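Local coordinates for mandelate racemase/muconate lactonizing enzyme-like protein (Roseovarius sp. TM1035, PDB 3RCY) that is of undetermined reaction but, as a magnesium-binding member of the mandelate racemase/muconate lactonizing enzyme family, probably acts on a carboxylate substrate through an enolate-like intermediate, at residues E261-K266 / A270-E275; K295-M300 / A306-H311. One frame throughout, in Å; residues are numbered along the deposited sequence.

Contact 1. Residues E261-K266 / A270-E275; sequences ERLTTK and APVLRE. With MG (magnesium ion), chain I; RIB (alpha-D-ribofuranose), chain M.
Apolar packing joins the two segments through L263 and V272, where the leucine's CD1 methyl lies 3.6 Å from CG2 of the valine. The two side chains meet at a slant, each by one branch. V272 holds CG1 anti to its backbone N (chi1 167°), which leaves CG2 to face the leucine. The second methyl of L263 turns to the sugar: CD2 is 3.5 Å from O2 of the bound ribofuranose, a van der Waals contact in the pocket where P240 O is hydrogen-bonded to the sugar.

The backbone supplies one hydrogen bond, from A270 N to K266 O at 2.9 Å and nearly straight (160°). It belongs to the first turn of helix 266-274. T265 sits at the N-cap position, its OG1 accepting a weak hydrogen bond from A267 N and donating to T264 O at 2.7 Å. The long chain of K266 leads away from this turn, and its NZ forms a salt bridge with E293 on helix 290-302.

Metal binding occupies the start of the loop. E261 binds magnesium with OE1 alone, at 2.2 Å, while OE2 takes a hydrogen bond of 2.5 Å from a water that is itself a metal ligand. Four waters and E235 complete six-fold coordination. The next residue, R262, makes a salt bridge with E236 and a cation-pi contact with F83 of a second subunit.

One short loop thus carries a metal carboxylate, a sugar-facing leucine and a helix start. Because the second oxygen of E261 holds a metal-bound water, the carboxylate is probably restrained in rotation as well as position.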
ATOM      1  N   GLU A 261     -23.773  13.115   8.396  1.00 12.48           N
ATOM      2  CA  GLU A 261     -25.203  13.431   8.403  1.00 13.11           C
ATOM      3  C   GLU A 261     -25.952  12.960   7.157  1.00 13.00           C
ATOM      4  O   GLU A 261     -27.165  12.783   7.201  1.00 13.44           O
ATOM      5  CB  GLU A 261     -25.444  14.919   8.631  1.00 13.70           C
ATOM      6  CG  GLU A 261     -25.195  15.791   7.409  1.00 13.80           C
ATOM      7  CD  GLU A 261     -25.226  17.258   7.770  1.00 15.02           C
ATOM      8  OE1 GLU A 261     -24.321  17.695   8.524  1.00 14.51           O
ATOM      9  OE2 GLU A 261     -26.160  17.967   7.325  1.00 14.41           O
ATOM     10  N   ARG A 262     -25.228  12.751   6.060  1.00 12.42           N
ATOM     11  CA  ARG A 262     -25.846  12.316   4.806  1.00 12.01           C
ATOM     12  C   ARG A 262     -25.516  10.862   4.476  1.00 11.71           C
ATOM     13  O   ARG A 262     -25.802  10.376   3.374  1.00 11.59           O
ATOM     14  CB  ARG A 262     -25.443  13.259   3.674  1.00 11.77           C
ATOM     15  CG  ARG A 262     -26.093  14.636   3.833  1.00 13.07           C
ATOM     16  CD  ARG A 262     -25.821  15.521   2.655  1.00 12.04           C
ATOM     17  NE  ARG A 262     -24.564  16.243   2.795  1.00 12.91           N
ATOM     18  CZ  ARG A 262     -24.020  16.985   1.835  1.00 12.48           C
ATOM     19  NH1 ARG A 262     -24.614  17.093   0.649  1.00 12.90           N
ATOM     20  NH2 ARG A 262     -22.890  17.636   2.068  1.00 12.90           N
ATOM     21  N   LEU A 263     -24.924  10.171   5.451  1.00 11.16           N
ATOM     22  CA  LEU A 263     -24.547   8.765   5.302  1.00 10.76           C
ATOM     23  C   LEU A 263     -25.543   7.860   6.014  1.00 11.34           C
ATOM     24  O   LEU A 263     -26.283   8.303   6.908  1.00 11.61           O
ATOM     25  CB  LEU A 263     -23.124   8.520   5.846  1.00 10.17           C
ATOM     26  CG  LEU A 263     -21.994   9.316   5.186  1.00  8.93           C
ATOM     27  CD1 LEU A 263     -20.617   8.816   5.689  1.00  9.81           C
ATOM     28  CD2 LEU A 263     -22.052   9.261   3.643  1.00  9.98           C
ATOM     29  N   THR A 264     -25.560   6.586   5.634  1.00 11.15           N
ATOM     30  CA  THR A 264     -26.524   5.682   6.224  1.00 11.62           C
ATOM     31  C   THR A 264     -26.022   4.254   6.376  1.00 11.40           C
ATOM     32  O   THR A 264     -25.443   3.685   5.442  1.00 11.63           O
ATOM     33  CB  THR A 264     -27.875   5.709   5.460  1.00 11.94           C
ATOM     34  OG1 THR A 264     -28.815   4.876   6.140  1.00 15.76           O
ATOM     35  CG2 THR A 264     -27.713   5.236   4.017  1.00 14.72           C
ATOM     36  N   THR A 265     -26.316   3.685   7.548  1.00 11.29           N
ATOM     37  CA  THR A 265     -25.915   2.328   7.985  1.00 11.51           C
ATOM     38  C   THR A 265     -24.413   2.181   8.193  1.00 11.48           C
ATOM     39  O   THR A 265     -23.611   2.951   7.654  1.00 11.09           O
ATOM     40  CB  THR A 265     -26.377   1.152   7.055  1.00 11.70           C
ATOM     41  OG1 THR A 265     -25.448   1.000   5.975  1.00 13.52           O
ATOM     42  CG2 THR A 265     -27.818   1.324   6.520  1.00 13.42           C
ATOM     43  N   LYS A 266     -24.043   1.162   8.969  1.00 11.56           N
ATOM     44  CA  LYS A 266     -22.647   0.816   9.199  1.00 11.66           C
ATOM     45  C   LYS A 266     -21.894   0.484   7.906  1.00 11.35           C
ATOM     46  O   LYS A 266     -20.680   0.641   7.852  1.00 10.97           O
ATOM     47  CB  LYS A 266     -22.540  -0.353  10.196  1.00 11.91           C
ATOM     48  CG  LYS A 266     -23.148  -1.672   9.705  1.00 10.12           C
ATOM     49  CD  LYS A 266     -23.454  -2.602  10.878  1.00 12.51           C
ATOM     50  CE  LYS A 266     -24.332  -3.789  10.453  1.00 10.85           C
ATOM     51  NZ  LYS A 266     -25.701  -3.401   9.961  1.00 12.52           N
ATOM     52  N   ALA A 270     -18.385   2.396   8.106  1.00 13.79           N
ATOM     53  CA  ALA A 270     -17.178   1.574   8.214  1.00 14.65           C
ATOM     54  C   ALA A 270     -16.042   2.015   7.268  1.00 14.04           C
ATOM     55  O   ALA A 270     -14.909   2.186   7.721  1.00 14.36           O
ATOM     56  CB  ALA A 270     -17.509   0.087   8.033  1.00 15.34           C
ATOM     57  N   PRO A 271     -16.333   2.198   5.961  1.00 13.56           N
ATOM     58  CA  PRO A 271     -15.287   2.669   5.046  1.00 13.18           C
ATOM     59  C   PRO A 271     -14.741   4.066   5.371  1.00 12.84           C
ATOM     60  O   PRO A 271     -13.556   4.318   5.151  1.00 13.19           O
ATOM     61  CB  PRO A 271     -15.987   2.679   3.682  1.00 13.56           C
ATOM     62  CG  PRO A 271     -17.065   1.653   3.811  1.00 14.91           C
ATOM     63  CD  PRO A 271     -17.552   1.810   5.223  1.00 13.91           C
ATOM     64  N   VAL A 272     -15.588   4.954   5.886  1.00 12.47           N
ATOM     65  CA  VAL A 272     -15.148   6.287   6.314  1.00 12.22           C
ATOM     66  C   VAL A 272     -14.040   6.166   7.370  1.00 12.64           C
ATOM     67  O   VAL A 272     -13.016   6.847   7.290  1.00 12.90           O
ATOM     68  CB  VAL A 272     -16.337   7.126   6.840  1.00 11.86           C
ATOM     69  CG1 VAL A 272     -15.859   8.379   7.572  1.00 13.68           C
ATOM     70  CG2 VAL A 272     -17.284   7.510   5.681  1.00 13.99           C
ATOM     71  N   LEU A 273     -14.244   5.280   8.342  1.00 12.40           N
ATOM     72  CA  LEU A 273     -13.236   5.007   9.361  1.00 12.26           C
ATOM     73  C   LEU A 273     -12.008   4.313   8.771  1.00 12.62           C
ATOM     74  O   LEU A 273     -10.874   4.774   8.937  1.00 12.62           O
ATOM     75  CB  LEU A 273     -13.834   4.174  10.505  1.00 11.55           C
ATOM     76  CG  LEU A 273     -14.903   4.829  11.399  1.00 16.45           C
ATOM     77  CD1 LEU A 273     -15.638   3.775  12.249  1.00 11.22           C
ATOM     78  CD2 LEU A 273     -14.317   5.948  12.292  1.00 11.18           C
ATOM     79  N   ARG A 274     -12.242   3.215   8.059  1.00 13.07           N
ATOM     80  CA  ARG A 274     -11.161   2.388   7.529  1.00 13.91           C
ATOM     81  C   ARG A 274     -10.220   3.182   6.613  1.00 13.91           C
ATOM     82  O   ARG A 274      -9.009   2.961   6.622  1.00 13.78           O
ATOM     83  CB  ARG A 274     -11.751   1.180   6.789  1.00 15.16           C
ATOM     84  CG  ARG A 274     -10.775   0.048   6.513  1.00 28.96           C
ATOM     85  CD  ARG A 274     -11.446  -1.017   5.667  1.00 18.21           C
ATOM     86  NE  ARG A 274     -12.505  -1.715   6.396  1.00 29.96           N
ATOM     87  CZ  ARG A 274     -13.700  -2.012   5.896  1.00 19.86           C
ATOM     88  NH1 ARG A 274     -14.589  -2.656   6.645  1.00 30.48           N
ATOM     89  NH2 ARG A 274     -14.032  -1.653   4.655  1.00 30.97           N
ATOM     90  N   GLU A 275     -10.775   4.105   5.827  1.00 13.88           N
ATOM     91  CA  GLU A 275      -9.950   4.913   4.923  1.00 14.57           C
ATOM     92  C   GLU A 275      -9.373   6.183   5.573  1.00 13.88           C
ATOM     93  O   GLU A 275      -8.607   6.913   4.946  1.00 13.71           O
ATOM     94  CB  GLU A 275     -10.723   5.257   3.633  1.00 16.14           C
ATOM     95  CG  GLU A 275     -11.228   4.043   2.842  1.00 33.28           C
ATOM     96  CD  GLU A 275     -10.132   3.026   2.502  1.00 19.16           C
ATOM     97  OE1 GLU A 275      -9.028   3.436   2.059  1.00 34.36           O
ATOM     98  OE2 GLU A 275     -10.379   1.808   2.674  1.00 34.10           O
TER
HETATM   99 MG    MG I 500     -23.710  19.710   9.065  1.00 19.29          MG
HETATM  100  O5  RIB M 433     -20.686   6.113  -3.454  1.00 51.74           O
HETATM  101  C5  RIB M 433     -20.017   5.539  -2.327  1.00 51.69           C
HETATM  102  C4  RIB M 433     -20.868   5.797  -1.096  1.00 51.71           C
HETATM  103  O4  RIB M 433     -20.046   5.888   0.065  1.00 51.68           O
HETATM  104  C3  RIB M 433     -21.583   7.127  -1.194  1.00 51.70           C
HETATM  105  O3  RIB M 433     -22.918   6.928  -1.623  1.00 51.94           O
HETATM  106  C2  RIB M 433     -21.605   7.667   0.207  1.00 51.71           C
HETATM  107  O2  RIB M 433     -22.871   7.399   0.802  1.00 51.95           O
HETATM  108  C1  RIB M 433     -20.525   6.906   0.948  1.00 51.95           C
HETATM  109  O1  RIB M 433     -19.469   7.802   1.317  1.00 51.41           O
HETATM  110  O   HOH W   1     -25.409  20.323   7.640  1.00 25.56           O
HETATM  111  O   HOH W   2     -22.847  21.762   9.212  1.00 17.31           O
HETATM  112  O   HOH W   3     -25.131  20.208  10.862  1.00 14.52           O
HETATM  113  O   HOH W   4     -22.752  19.757   6.951  1.00 15.77           O

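Contact 2. Residues K295-M300 / A306-H311; sequences KKVAAM and AQMAPH
Helix 290-302 passes beside the short strand 307-308 with its backbone nearest at A298 and M308, whose CA atoms are 6.5 Å apart, and no hydrogen bond joins the two segments. The contact is therefore apolar, and M308 supplies the whole strand side of it.

The methionine points its CB toward the helix and then folds. CG stands anti to the carbonyl carbon, beside the backbone N (chi1 -52°), and further bends at chi2 and chi3 curl the chain so that successive atoms meet neighbouring helix residues. CG lies 3.9 Å from CB of A298. The sulfur SD comes next, 3.8 Å from A298 CA, resting against the backbone of the helix where the small alanine side chain lets it approach. The terminal methyl CE carries on to V297, 3.9 Å from its CG1, and there the two side chains cross at about a right angle. An alanine in place of M308 would remove CG, SD and CE together and is likely to leave V297 and A298 without their partner on the strand, opening a gap between helix and sheet.

Neighbouring elements close over the same place. L281, on the adjacent parallel strand 280-281, touches both V297 and M308, and F325 of helix 316-327 packs on A298. N331 donates through ND2 to the carbonyl oxygens of both A298 and A306, a polar bridge between the helix and the residue leading into the strand, beside the apolar contact.

Strand 280-281, helix 290-302 and the parallel strand 307-308 form a beta-alpha-beta crossover, the helix packed on M308, as in the modified TIM barrel of the enolase superfamily.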
ATOM      1  N   LYS A 295     -25.282   2.273  17.474  1.00 11.97           N
ATOM      2  CA  LYS A 295     -24.457   1.637  18.517  1.00 11.76           C
ATOM      3  C   LYS A 295     -23.359   0.770  17.894  1.00 11.79           C
ATOM      4  O   LYS A 295     -22.215   0.743  18.367  1.00 11.64           O
ATOM      5  CB  LYS A 295     -25.314   0.810  19.498  1.00 11.72           C
ATOM      6  CG  LYS A 295     -26.094   1.635  20.540  1.00 12.89           C
ATOM      7  CD  LYS A 295     -25.188   2.217  21.653  1.00 12.03           C
ATOM      8  CE  LYS A 295     -24.683   1.154  22.631  1.00 13.43           C
ATOM      9  NZ  LYS A 295     -24.011   1.783  23.826  1.00 11.71           N
ATOM     10  N   LYS A 296     -23.709   0.065  16.825  1.00 11.59           N
ATOM     11  CA  LYS A 296     -22.733  -0.709  16.070  1.00 11.20           C
ATOM     12  C   LYS A 296     -21.642   0.206  15.519  1.00 11.07           C
ATOM     13  O   LYS A 296     -20.449  -0.097  15.639  1.00 10.87           O
ATOM     14  CB  LYS A 296     -23.421  -1.499  14.947  1.00 10.96           C
ATOM     15  CG  LYS A 296     -24.399  -2.575  15.451  1.00 13.32           C
ATOM     16  CD  LYS A 296     -24.886  -3.478  14.312  1.00 10.67           C
ATOM     17  CE  LYS A 296     -25.718  -4.657  14.834  1.00 13.71           C
ATOM     18  NZ  LYS A 296     -26.384  -5.418  13.707  1.00 10.69           N
ATOM     19  N   VAL A 297     -22.045   1.343  14.950  1.00 10.75           N
ATOM     20  CA  VAL A 297     -21.090   2.321  14.414  1.00 10.51           C
ATOM     21  C   VAL A 297     -20.217   2.932  15.507  1.00 10.47           C
ATOM     22  O   VAL A 297     -19.010   3.097  15.314  1.00 10.69           O
ATOM     23  CB  VAL A 297     -21.798   3.413  13.555  1.00 10.99           C
ATOM     24  CG1 VAL A 297     -20.829   4.517  13.157  1.00  7.15           C
ATOM     25  CG2 VAL A 297     -22.391   2.778  12.319  1.00  6.32           C
ATOM     26  N   ALA A 298     -20.821   3.252  16.652  1.00 10.08           N
ATOM     27  CA  ALA A 298     -20.068   3.778  17.798  1.00  9.96           C
ATOM     28  C   ALA A 298     -18.942   2.837  18.229  1.00  9.91           C
ATOM     29  O   ALA A 298     -17.838   3.297  18.534  1.00 10.33           O
ATOM     30  CB  ALA A 298     -21.003   4.078  18.988  1.00  9.47           C
ATOM     31  N   ALA A 299     -19.221   1.531  18.252  1.00 10.04           N
ATOM     32  CA  ALA A 299     -18.211   0.525  18.612  1.00 10.56           C
ATOM     33  C   ALA A 299     -17.083   0.470  17.584  1.00 10.81           C
ATOM     34  O   ALA A 299     -15.912   0.317  17.948  1.00 10.58           O
ATOM     35  CB  ALA A 299     -18.846  -0.844  18.773  1.00 10.87           C
ATOM     36  N   MET A 300     -17.438   0.584  16.305  1.00 11.13           N
ATOM     37  CA  MET A 300     -16.442   0.704  15.237  1.00 12.14           C
ATOM     38  C   MET A 300     -15.548   1.932  15.431  1.00 11.72           C
ATOM     39  O   MET A 300     -14.317   1.835  15.330  1.00 11.57           O
ATOM     40  CB  MET A 300     -17.126   0.747  13.870  1.00 13.26           C
ATOM     41  CG  MET A 300     -17.738  -0.580  13.502  1.00 18.39           C
ATOM     42  SD  MET A 300     -18.985  -0.434  12.228  1.00 15.27           S
ATOM     43  CE  MET A 300     -19.887  -1.948  12.557  1.00 18.72           C
ATOM     44  N   ALA A 306     -11.856   6.997  17.600  1.00 11.80           N
ATOM     45  CA  ALA A 306     -12.668   8.028  16.960  1.00 11.41           C
ATOM     46  C   ALA A 306     -13.919   8.243  17.807  1.00 11.26           C
ATOM     47  O   ALA A 306     -14.236   7.414  18.662  1.00 11.28           O
ATOM     48  CB  ALA A 306     -13.038   7.592  15.546  1.00 11.00           C
ATOM     49  N   GLN A 307     -14.626   9.348  17.575  1.00 11.49           N
ATOM     50  CA  GLN A 307     -15.769   9.720  18.410  1.00 11.56           C
ATOM     51  C   GLN A 307     -17.048  10.014  17.636  1.00 12.00           C
ATOM     52  O   GLN A 307     -17.013  10.281  16.435  1.00 12.26           O
ATOM     53  CB  GLN A 307     -15.415  10.919  19.291  1.00 12.10           C
ATOM     54  CG  GLN A 307     -14.332  10.609  20.318  1.00 14.36           C
ATOM     55  CD  GLN A 307     -14.281  11.608  21.436  1.00 12.45           C
ATOM     56  OE1 GLN A 307     -14.151  12.815  21.213  1.00 14.63           O
ATOM     57  NE2 GLN A 307     -14.363  11.110  22.660  1.00 14.92           N
ATOM     58  N   MET A 308     -18.169   9.962  18.349  1.00 11.70           N
ATOM     59  CA  MET A 308     -19.475  10.264  17.784  1.00 11.76           C
ATOM     60  C   MET A 308     -19.919  11.685  18.165  1.00 11.69           C
ATOM     61  O   MET A 308     -19.676  12.157  19.288  1.00 11.89           O
ATOM     62  CB  MET A 308     -20.519   9.247  18.265  1.00 11.94           C
ATOM     63  CG  MET A 308     -20.134   7.776  18.053  1.00 12.93           C
ATOM     64  SD  MET A 308     -19.861   7.301  16.333  1.00 13.25           S
ATOM     65  CE  MET A 308     -21.497   7.489  15.626  1.00 12.59           C
ATOM     66  N   ALA A 309     -20.556  12.360  17.219  1.00 10.87           N
ATOM     67  CA  ALA A 309     -21.214  13.632  17.496  1.00 10.60           C
ATOM     68  C   ALA A 309     -22.545  13.645  16.742  1.00 11.06           C
ATOM     69  O   ALA A 309     -22.607  14.138  15.619  1.00 10.92           O
ATOM     70  CB  ALA A 309     -20.317  14.809  17.085  1.00 10.02           C
ATOM     71  N   PRO A 310     -23.610  13.072  17.351  1.00 12.59           N
ATOM     72  CA  PRO A 310     -24.912  12.889  16.695  1.00 13.30           C
ATOM     73  C   PRO A 310     -25.451  14.180  16.069  1.00 13.50           C
ATOM     74  O   PRO A 310     -25.493  15.225  16.722  1.00 13.57           O
ATOM     75  CB  PRO A 310     -25.820  12.421  17.838  1.00 13.74           C
ATOM     76  CG  PRO A 310     -24.886  11.762  18.807  1.00 16.42           C
ATOM     77  CD  PRO A 310     -23.630  12.586  18.746  1.00 13.13           C
ATOM     78  N   HIS A 311     -25.829  14.088  14.801  1.00 13.04           N
ATOM     79  CA  HIS A 311     -26.352  15.215  14.038  1.00 13.05           C
ATOM     80  C   HIS A 311     -27.744  15.610  14.504  1.00 13.14           C
ATOM     81  O   HIS A 311     -28.559  14.746  14.832  1.00 13.33           O
ATOM     82  CB  HIS A 311     -26.433  14.835  12.550  1.00 13.42           C
ATOM     83  CG  HIS A 311     -26.971  15.923  11.671  1.00 14.20           C
ATOM     84  ND1 HIS A 311     -28.287  15.973  11.262  1.00 14.32           N
ATOM     85  CD2 HIS A 311     -26.369  17.013  11.134  1.00 14.34           C
ATOM     86  CE1 HIS A 311     -28.469  17.032  10.491  1.00 14.79           C
ATOM     87  NE2 HIS A 311     -27.320  17.680  10.398  1.00 14.53           N
TER

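From the N-terminal side, the chain leaves strand 257-259 and enters the loop of contact 1, which closes back on the helix that follows, 266-274. It then passes through strand 280-281 to helix 290-302, and contact 2 closes the turn from that helix into strand 307-308. The two contacts follow in series, neither nested nor crossed, with centres about 10 Å apart. They meet where helix 266-274 faces helix 290-302, with K266 CA 3.7 Å from V297 CG2 and L273 packed on M300. At the metal end, E261 and H311 touch. Together they tie the two helices and the metal-ligand loop to strand 307-308 and the segment after it, and both also touch the third subunit.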